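Local coordinates for L-isoleucine-4-hydroxylase (PDB 6LNH), which catalyses the iron- and 2-oxoglutarate-dependent hydroxylation of L-isoleucine to (4S)-4-hydroxy-L-isoleucine and also oxidises several related amino acids, including L-methionine, at residues H46-L49 / T50-Q53; I112-S115 / F116-N119; V126-D129 / T130-F134; N183-N186 / T187-G190. One frame throughout, in Å; residues are numbered along the deposited sequence.

Contact 1 (H46-L49 / T50-Q53); sequences HSLL and TQAQ
L49 and Q53 meet one helical turn apart, the leucine branch point lying against the end of the glutamine: L49 CG is 3.7 Å from Q53 NE2, and CD1 and CD2 follow at 3.9 and 4.0 Å. The leucine CG lies trans to the backbone N (chi1 -180°), beside the carbonyl carbon, and from there meets the glutamine amide. The glutamine, whose chi1 of -76° sets CG beside its own N, runs out extended and brings that amide across the leucine at a slant. NE2 also donates to the carbonyl O of M182 on strand 176-184, which holds the end of the glutamine side chain. L48 and Q51 lie alongside each other and point the same way, but touch loosely, with L48 CD2 4.1 Å from Q51 OE1. Along the backbone, Q53 N reaches L49 O at 2.8 Å and A52 N reaches L48 O at 3.0 Å; the T50 N to H46 O bond is longer, 3.3 Å. L49 also packs on L121, P211 and L212, while T50 packs on Y57 of a second subunit. Successive i to i+4 backbone bonds are those of a regular alpha-helix, here helix 44-54.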
loop_
_atom_site.group_PDB
_atom_site.type_symbol
_atom_site.label_atom_id
_atom_site.label_comp_id
_atom_site.label_asym_id
_atom_site.label_seq_id
_atom_site.Cartn_x
_atom_site.Cartn_y
_atom_site.Cartn_z
ATOM N N HIS C 46 11.852 11.981 -17.465
ATOM C CA HIS C 46 11.472 12.164 -16.038
ATOM C C HIS C 46 11.128 13.635 -15.781
ATOM O O HIS C 46 10.170 13.893 -15.033
ATOM C CB HIS C 46 12.596 11.672 -15.120
ATOM C CG HIS C 46 12.858 10.210 -15.245
ATOM N ND1 HIS C 46 12.111 9.270 -14.574
ATOM C CD2 HIS C 46 13.768 9.527 -15.969
ATOM C CE1 HIS C 46 12.553 8.067 -14.873
ATOM N NE2 HIS C 46 13.568 8.198 -15.725
ATOM N N SER C 47 11.901 14.557 -16.362
ATOM C CA SER C 47 11.646 16.010 -16.208
ATOM C C SER C 47 10.369 16.394 -16.963
ATOM O O SER C 47 9.611 17.220 -16.438
ATOM C CB SER C 47 12.821 16.810 -16.693
ATOM O OG SER C 47 13.400 17.547 -15.630
ATOM N N LEU C 48 10.150 15.815 -18.149
ATOM C CA LEU C 48 8.978 16.139 -18.931
ATOM C C LEU C 48 7.727 15.599 -18.254
ATOM O O LEU C 48 6.681 16.257 -18.251
ATOM C CB LEU C 48 9.149 15.607 -20.350
ATOM C CG LEU C 48 10.244 16.374 -21.102
ATOM C CD1 LEU C 48 10.578 15.681 -22.405
ATOM C CD2 LEU C 48 9.853 17.828 -21.351
ATOM N N LEU C 49 7.837 14.427 -17.622
ATOM C CA LEU C 49 6.726 13.877 -16.853
ATOM C C LEU C 49 6.302 14.811 -15.722
ATOM O O LEU C 49 5.105 15.041 -15.517
ATOM C CB LEU C 49 7.121 12.508 -16.305
ATOM C CG LEU C 49 6.091 11.750 -15.473
ATOM C CD1 LEU C 49 4.841 11.482 -16.297
ATOM C CD2 LEU C 49 6.689 10.450 -14.965
ATOM N N THR C 50 7.268 15.368 -14.983
ATOM C CA THR C 50 6.931 16.263 -13.877
ATOM C C THR C 50 6.156 17.483 -14.362
ATOM O O THR C 50 5.195 17.913 -13.714
ATOM C CB THR C 50 8.196 16.687 -13.127
ATOM O OG1 THR C 50 8.798 15.536 -12.521
ATOM C CG2 THR C 50 7.864 17.697 -12.036
ATOM N N GLN C 51 6.554 18.053 -15.505
ATOM C CA GLN C 51 5.834 19.207 -16.036
ATOM C C GLN C 51 4.424 18.824 -16.463
ATOM O O GLN C 51 3.468 19.569 -16.214
ATOM C CB GLN C 51 6.572 19.807 -17.233
ATOM C CG GLN C 51 8.040 20.103 -17.042
ATOM C CD GLN C 51 8.664 20.650 -18.316
ATOM O OE1 GLN C 51 7.975 20.857 -19.318
ATOM N NE2 GLN C 51 9.969 20.887 -18.282
ATOM N N ALA C 52 4.282 17.674 -17.128
ATOM C CA ALA C 52 2.958 17.199 -17.516
ATOM C C ALA C 52 2.095 16.920 -16.293
ATOM O O ALA C 52 0.899 17.234 -16.283
ATOM C CB ALA C 52 3.084 15.951 -18.387
ATOM N N GLN C 53 2.686 16.336 -15.249
ATOM C CA GLN C 53 1.914 16.013 -14.054
ATOM C C GLN C 53 1.431 17.276 -13.360
ATOM O O GLN C 53 0.311 17.319 -12.839
ATOM C CB GLN C 53 2.756 15.179 -13.089
ATOM C CG GLN C 53 2.933 13.723 -13.476
ATOM C CD GLN C 53 3.912 13.013 -12.563
ATOM O OE1 GLN C 53 4.737 13.652 -11.912
ATOM N NE2 GLN C 53 3.820 11.690 -12.503
#

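Contact 2 (I112-S115 / F116-N119); sequences INDS and FLCN
The carbonyl oxygen of N113 takes two backbone N-H groups: L117 N at 3.2 Å, in the carbonyl plane with an N-H...O angle of 151°, and F116 N at 3.1 Å, a weak bond bent to 128°. The following bond, C118 N to D114 O at 3.0 Å, is straighter. These bonds define a short helix, 114-117, with N113 at its N-cap position. The N113 side chain makes no capping bond there; its ND2 donates instead to OD1 of D55. Just ahead of the helix, I112 turns one methyl inward. Its CG2, trans to the backbone N, lies 3.6 Å from F116 CD1, approaching the ring obliquely, and 3.9 Å from L117 CG, so a single methyl joins two residues of the following turn. F116 has chi1 178°, which swings its ring toward helix 44-54, where it packs on A52; L117 and I112 both rest on L149 of strand 145-156. A second asparagine, N119, occupies the N-cap of helix 120-134. Unlike N113, it does cap: its OD1 accepts from the backbone N of L121.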
loop_
_atom_site.group_PDB
_atom_site.type_symbol
_atom_site.label_atom_id
_atom_site.label_comp_id
_atom_site.label_asym_id
_atom_site.label_seq_id
_atom_site.Cartn_x
_atom_site.Cartn_y
_atom_site.Cartn_z
ATOM N N ILE C 112 -6.918 21.723 -23.926
ATOM C CA ILE C 112 -5.678 21.422 -23.225
ATOM C C ILE C 112 -4.669 22.531 -23.487
ATOM O O ILE C 112 -4.545 23.027 -24.615
ATOM C CB ILE C 112 -5.138 20.051 -23.668
ATOM C CG1 ILE C 112 -6.131 18.948 -23.290
ATOM C CG2 ILE C 112 -3.778 19.776 -23.048
ATOM C CD1 ILE C 112 -5.884 17.636 -24.000
ATOM N N ASN C 113 -3.951 22.934 -22.439
ATOM C CA ASN C 113 -2.951 23.986 -22.569
ATOM C C ASN C 113 -1.910 23.626 -23.623
ATOM O O ASN C 113 -1.504 22.467 -23.751
ATOM C CB ASN C 113 -2.281 24.246 -21.219
ATOM C CG ASN C 113 -3.228 24.877 -20.216
ATOM O OD1 ASN C 113 -4.189 25.546 -20.599
ATOM N ND2 ASN C 113 -2.963 24.674 -18.929
ATOM N N ASP C 114 -1.481 24.638 -24.382
ATOM C CA ASP C 114 -0.473 24.432 -25.419
ATOM C C ASP C 114 0.822 23.858 -24.851
ATOM O O ASP C 114 1.467 23.020 -25.493
ATOM C CB ASP C 114 -0.201 25.747 -26.145
ATOM C CG ASP C 114 -1.283 26.094 -27.143
ATOM O OD1 ASP C 114 -1.755 25.182 -27.856
ATOM O OD2 ASP C 114 -1.668 27.280 -27.208
ATOM N N SER C 115 1.222 24.294 -23.654
ATOM C CA SER C 115 2.466 23.802 -23.066
ATOM C C SER C 115 2.414 22.304 -22.788
ATOM O O SER C 115 3.445 21.627 -22.844
ATOM C CB SER C 115 2.777 24.570 -21.782
ATOM O OG SER C 115 1.645 24.604 -20.931
ATOM N N PHE C 116 1.228 21.772 -22.490
ATOM C CA PHE C 116 1.070 20.335 -22.298
ATOM C C PHE C 116 1.097 19.599 -23.633
ATOM O O PHE C 116 1.685 18.518 -23.734
ATOM C CB PHE C 116 -0.228 20.057 -21.524
ATOM C CG PHE C 116 -0.524 18.585 -21.293
ATOM C CD1 PHE C 116 -0.942 17.750 -22.324
ATOM C CD2 PHE C 116 -0.390 18.046 -20.025
ATOM C CE1 PHE C 116 -1.209 16.410 -22.091
ATOM C CE2 PHE C 116 -0.657 16.707 -19.785
ATOM C CZ PHE C 116 -1.068 15.888 -20.820
ATOM N N LEU C 117 0.480 20.171 -24.671
ATOM C CA LEU C 117 0.401 19.470 -25.949
ATOM C C LEU C 117 1.747 19.424 -26.665
ATOM O O LEU C 117 2.035 18.453 -27.373
ATOM C CB LEU C 117 -0.631 20.147 -26.854
ATOM C CG LEU C 117 -2.124 20.026 -26.553
ATOM C CD1 LEU C 117 -2.900 20.978 -27.450
ATOM C CD2 LEU C 117 -2.599 18.598 -26.751
ATOM N N CYS C 118 2.580 20.448 -26.500
ATOM C CA CYS C 118 3.908 20.446 -27.100
ATOM C C CYS C 118 4.977 19.820 -26.211
ATOM O O CYS C 118 6.127 19.703 -26.649
ATOM C CB CYS C 118 4.312 21.867 -27.512
ATOM S SG CYS C 118 4.542 23.029 -26.160
ATOM N N ASN C 119 4.643 19.442 -24.979
ATOM C CA ASN C 119 5.578 18.712 -24.137
ATOM C C ASN C 119 6.072 17.488 -24.905
ATOM O O ASN C 119 5.263 16.612 -25.245
ATOM C CB ASN C 119 4.907 18.302 -22.825
ATOM C CG ASN C 119 5.825 17.505 -21.897
ATOM O OD1 ASN C 119 6.584 16.635 -22.325
ATOM N ND2 ASN C 119 5.743 17.804 -20.606
#

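Contact 3 (V126-D129 / T130-F134); sequences VRFD and TEFAF
V126 O is held by two donors from the same residue, T130: the backbone N at 2.8 Å and the hydroxyl OG1 at 2.7 Å. They approach from opposite faces of the carbonyl plane, OG1 standing 37° out of it and therefore off a lone pair. A T130 chi1 of -57° places OG1 beside its own N and directs it back up the helix. Backbone bonds continue the tight part, with R127 O bound by E131 N at 3.0 Å and D129 O by A133 N at 2.8 Å. T130 is buried, packing on I147 and F245 of the antiparallel sheet, and V126 rests on L149. D129 is buried too, with OD2 accepting from H180 NE2.

The looser side holds R127, F128 and E131. R127 bends at chi2 and chi3 and lies alongside T130, but NH1 stays 3.8 Å from OG1. Its guanidinium has V126 CG1 over the centre of one face, 4.1 Å above the plane, and makes a cation-pi contact with Y84. F128 barely meets F132, CZ to CD2 being 4.4 Å at an oblique setting; F128 has its edge-to-face partner in F39, whereas F132 is buried, edge-to-face with F178. E131 is exposed to solvent.

Helix 120-134 lies against the antiparallel sheet, with R127 and E131 at its more open side. The chemistry implies that the buried hydroxyl of T130 is satisfied within the helix itself, whereas the buried carboxylate of D129 is met by H180 of strand 176-184, whose proximity would probably stabilise its charged form.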
loop_
_atom_site.group_PDB
_atom_site.type_symbol
_atom_site.label_atom_id
_atom_site.label_comp_id
_atom_site.label_asym_id
_atom_site.label_seq_id
_atom_site.Cartn_x
_atom_site.Cartn_y
_atom_site.Cartn_z
ATOM N N VAL C 126 1.425 10.421 -27.953
ATOM C CA VAL C 126 0.420 10.522 -29.008
ATOM C C VAL C 126 0.916 9.869 -30.292
ATOM O O VAL C 126 0.165 9.162 -30.976
ATOM C CB VAL C 126 0.041 11.997 -29.234
ATOM C CG1 VAL C 126 -0.795 12.152 -30.491
ATOM C CG2 VAL C 126 -0.697 12.545 -28.019
ATOM N N ARG C 127 2.187 10.084 -30.636
ATOM C CA ARG C 127 2.730 9.473 -31.844
ATOM C C ARG C 127 2.842 7.958 -31.704
ATOM O O ARG C 127 2.614 7.222 -32.671
ATOM C CB ARG C 127 4.078 10.099 -32.195
ATOM C CG ARG C 127 3.952 11.490 -32.824
ATOM C CD ARG C 127 2.756 11.583 -33.778
ATOM N NE ARG C 127 2.044 12.855 -33.659
ATOM C CZ ARG C 127 0.861 13.109 -34.213
ATOM N NH1 ARG C 127 0.250 12.177 -34.930
ATOM N NH2 ARG C 127 0.287 14.294 -34.048
ATOM N N PHE C 128 3.213 7.470 -30.516
ATOM C CA PHE C 128 3.198 6.027 -30.295
ATOM C C PHE C 128 1.786 5.473 -30.437
ATOM O O PHE C 128 1.570 4.447 -31.094
ATOM C CB PHE C 128 3.768 5.673 -28.922
ATOM C CG PHE C 128 3.575 4.228 -28.567
ATOM C CD1 PHE C 128 4.480 3.275 -29.000
ATOM C CD2 PHE C 128 2.471 3.813 -27.833
ATOM C CE1 PHE C 128 4.301 1.939 -28.699
ATOM C CE2 PHE C 128 2.284 2.477 -27.530
ATOM C CZ PHE C 128 3.201 1.538 -27.965
ATOM N N ASP C 129 0.810 6.136 -29.808
ATOM C CA ASP C 129 -0.568 5.655 -29.867
ATOM C C ASP C 129 -1.075 5.653 -31.300
ATOM O O ASP C 129 -1.751 4.711 -31.730
ATOM C CB ASP C 129 -1.471 6.524 -28.991
ATOM C CG ASP C 129 -1.110 6.453 -27.521
ATOM O OD1 ASP C 129 -0.272 5.605 -27.152
ATOM O OD2 ASP C 129 -1.671 7.246 -26.737
ATOM N N THR C 130 -0.750 6.703 -32.057
ATOM C CA THR C 130 -1.185 6.789 -33.446
ATOM C C THR C 130 -0.579 5.671 -34.282
ATOM O O THR C 130 -1.271 5.049 -35.097
ATOM C CB THR C 130 -0.822 8.158 -34.021
ATOM O OG1 THR C 130 -1.406 9.184 -33.210
ATOM C CG2 THR C 130 -1.352 8.295 -35.430
ATOM N N GLU C 131 0.714 5.399 -34.091
ATOM C CA GLU C 131 1.371 4.353 -34.866
ATOM C C GLU C 131 0.818 2.978 -34.513
ATOM O O GLU C 131 0.726 2.097 -35.376
ATOM C CB GLU C 131 2.880 4.405 -34.619
ATOM C CG GLU C 131 3.674 3.243 -35.199
ATOM C CD GLU C 131 5.167 3.387 -34.946
ATOM O OE1 GLU C 131 5.677 4.527 -35.021
ATOM O OE2 GLU C 131 5.833 2.365 -34.671
ATOM N N PHE C 132 0.422 2.784 -33.251
ATOM C CA PHE C 132 -0.219 1.536 -32.851
ATOM C C PHE C 132 -1.620 1.431 -33.437
ATOM O O PHE C 132 -2.007 0.376 -33.952
ATOM C CB PHE C 132 -0.247 1.447 -31.318
ATOM C CG PHE C 132 -0.836 0.159 -30.766
ATOM C CD1 PHE C 132 -2.167 -0.190 -30.975
ATOM C CD2 PHE C 132 -0.051 -0.690 -30.007
ATOM C CE1 PHE C 132 -2.684 -1.361 -30.464
ATOM C CE2 PHE C 132 -0.567 -1.862 -29.486
ATOM C CZ PHE C 132 -1.887 -2.198 -29.715
ATOM N N ALA C 133 -2.392 2.517 -33.378
ATOM C CA ALA C 133 -3.759 2.475 -33.885
ATOM C C ALA C 133 -3.783 2.173 -35.378
ATOM O O ALA C 133 -4.592 1.362 -35.844
ATOM C CB ALA C 133 -4.470 3.795 -33.588
ATOM N N PHE C 134 -2.901 2.820 -36.142
ATOM C CA PHE C 134 -2.834 2.608 -37.584
ATOM C C PHE C 134 -2.402 1.203 -37.978
ATOM O O PHE C 134 -2.729 0.760 -39.082
ATOM C CB PHE C 134 -1.897 3.636 -38.208
ATOM C CG PHE C 134 -2.494 4.999 -38.284
ATOM C CD1 PHE C 134 -3.856 5.162 -38.118
ATOM C CD2 PHE C 134 -1.709 6.112 -38.513
ATOM C CE1 PHE C 134 -4.426 6.404 -38.182
ATOM C CE2 PHE C 134 -2.281 7.366 -38.582
ATOM C CZ PHE C 134 -3.644 7.511 -38.412
#

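Contact 4 (N183-N186 / T187-G190); sequences NLSN and TAIG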
loop_
_atom_site.group_PDB
_atom_site.type_symbol
_atom_site.label_atom_id
_atom_site.label_comp_id
_atom_site.label_asym_id
_atom_site.label_seq_id
_atom_site.Cartn_x
_atom_site.Cartn_y
_atom_site.Cartn_z
ATOM N N ASN C 183 -0.736 10.294 -12.861
ATOM C CA ASN C 183 -0.416 10.505 -11.455
ATOM C C ASN C 183 -1.552 9.972 -10.601
ATOM O O ASN C 183 -2.713 9.954 -11.025
ATOM C CB ASN C 183 -0.166 11.985 -11.135
ATOM C CG ASN C 183 0.698 12.170 -9.897
ATOM O OD1 ASN C 183 1.060 11.200 -9.231
ATOM N ND2 ASN C 183 1.034 13.417 -9.586
ATOM N N LEU C 184 -1.197 9.544 -9.392
ATOM C CA LEU C 184 -2.157 9.002 -8.441
ATOM C C LEU C 184 -1.664 9.349 -7.046
ATOM O O LEU C 184 -0.567 8.935 -6.660
ATOM C CB LEU C 184 -2.288 7.488 -8.628
ATOM C CG LEU C 184 -3.192 6.629 -7.745
ATOM C CD1 LEU C 184 -4.652 6.939 -8.003
ATOM C CD2 LEU C 184 -2.901 5.157 -8.004
ATOM N N SER C 185 -2.458 10.113 -6.301
ATOM C CA SER C 185 -2.097 10.436 -4.928
ATOM C C SER C 185 -2.002 9.161 -4.096
ATOM O O SER C 185 -2.696 8.172 -4.351
ATOM C CB SER C 185 -3.111 11.407 -4.320
ATOM O OG SER C 185 -4.372 10.791 -4.153
ATOM N N ASN C 186 -1.127 9.191 -3.088
ATOM C CA ASN C 186 -0.935 8.018 -2.242
ATOM C C ASN C 186 -2.129 7.740 -1.344
ATOM O O ASN C 186 -2.257 6.621 -0.835
ATOM C CB ASN C 186 0.313 8.185 -1.372
ATOM C CG ASN C 186 0.110 9.184 -0.249
ATOM O OD1 ASN C 186 -0.533 10.219 -0.432
ATOM N ND2 ASN C 186 0.648 8.875 0.926
ATOM N N THR C 187 -3.006 8.717 -1.145
ATOM C CA THR C 187 -4.190 8.542 -0.321
ATOM C C THR C 187 -5.369 7.970 -1.096
ATOM O O THR C 187 -6.418 7.710 -0.499
ATOM C CB THR C 187 -4.585 9.880 0.310
ATOM O OG1 THR C 187 -4.791 10.851 -0.723
ATOM C CG2 THR C 187 -3.483 10.370 1.239
ATOM N N ALA C 188 -5.224 7.769 -2.402
ATOM C CA ALA C 188 -6.322 7.298 -3.229
ATOM C C ALA C 188 -6.473 5.784 -3.141
ATOM O O ALA C 188 -5.494 5.041 -3.031
ATOM C CB ALA C 188 -6.111 7.716 -4.686
ATOM N N ILE C 189 -7.726 5.335 -3.184
ATOM C CA ILE C 189 -8.075 3.922 -3.239
ATOM C C ILE C 189 -9.044 3.722 -4.396
ATOM O O ILE C 189 -9.839 4.607 -4.725
ATOM C CB ILE C 189 -8.694 3.423 -1.913
ATOM C CG1 ILE C 189 -7.945 4.018 -0.717
ATOM C CG2 ILE C 189 -8.672 1.904 -1.847
ATOM C CD1 ILE C 189 -8.253 3.344 0.608
ATOM N N GLY C 190 -8.978 2.548 -5.012
ATOM C CA GLY C 190 -9.825 2.266 -6.151
ATOM C C GLY C 190 -9.203 2.725 -7.456
ATOM O O GLY C 190 -7.983 2.864 -7.594
#
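This is a local turn contact at the connection between strands 176-184 and 189-196, which belong to different sheets of the chain. A type I beta turn runs from S185 to A188, closed by the bond from A188 N to S185 O at 3.2 Å. Its N-H points well at the acceptor, although the donor stands 63° out of the carbonyl plane. The two hydroxyls also meet: S185 OG and T187 OG1 are 3.5 Å apart, a weak hydrogen bond. With chi1 of 68° and 57°, each oxygen sits between its own backbone N and carbonyl carbon. S185 OG has a firmer partner in F237 N of strand 236-247, and its other neighbour here is A188 CB at 3.6 Å.

Here the connection carries the chain from one sheet to the other, consistent with the double-stranded beta-helix of the 2OG-Fe dioxygenases and the cupin clan. An apolar touch is added by L184, whose CD1 lies 3.7 Å from A188 CB across the base of the turn. At the turn's outer corner, N186 and T187 cross at a slant, and T187 CG2 comes 3.4 Å from N186 OD1. The other end of that amide faces a neighbouring subunit: N186 ND2 donates to the carbonyl O of K209 of the second subunit, while L184 packs on N186 of that same subunit and T187 on its P211.

In the fold
Contacts 1 and 2 are joined directly, their centres 12 Å apart: N119 ND2 of contact 2 lies 3.0 Å from L48 O of contact 1, probably hydrogen-bonded, and A52 O packs 3.9 Å from F116 CE2. Contact 3 continues the chain from contact 2 into helix 120-134, yet their nearest atoms stay about 6 Å apart. Contact 1 also touches contact 4, Q53 NE2 to N183 CG at 4.1 Å, and both meet the second subunit. Contacts 3 and 4 lie on opposite sides of the chain's centre, 28 Å between centres. All four are away from the iron held by H170, D172 and H223; a bound mercury ion lies about 6 Å from the T187 side chain.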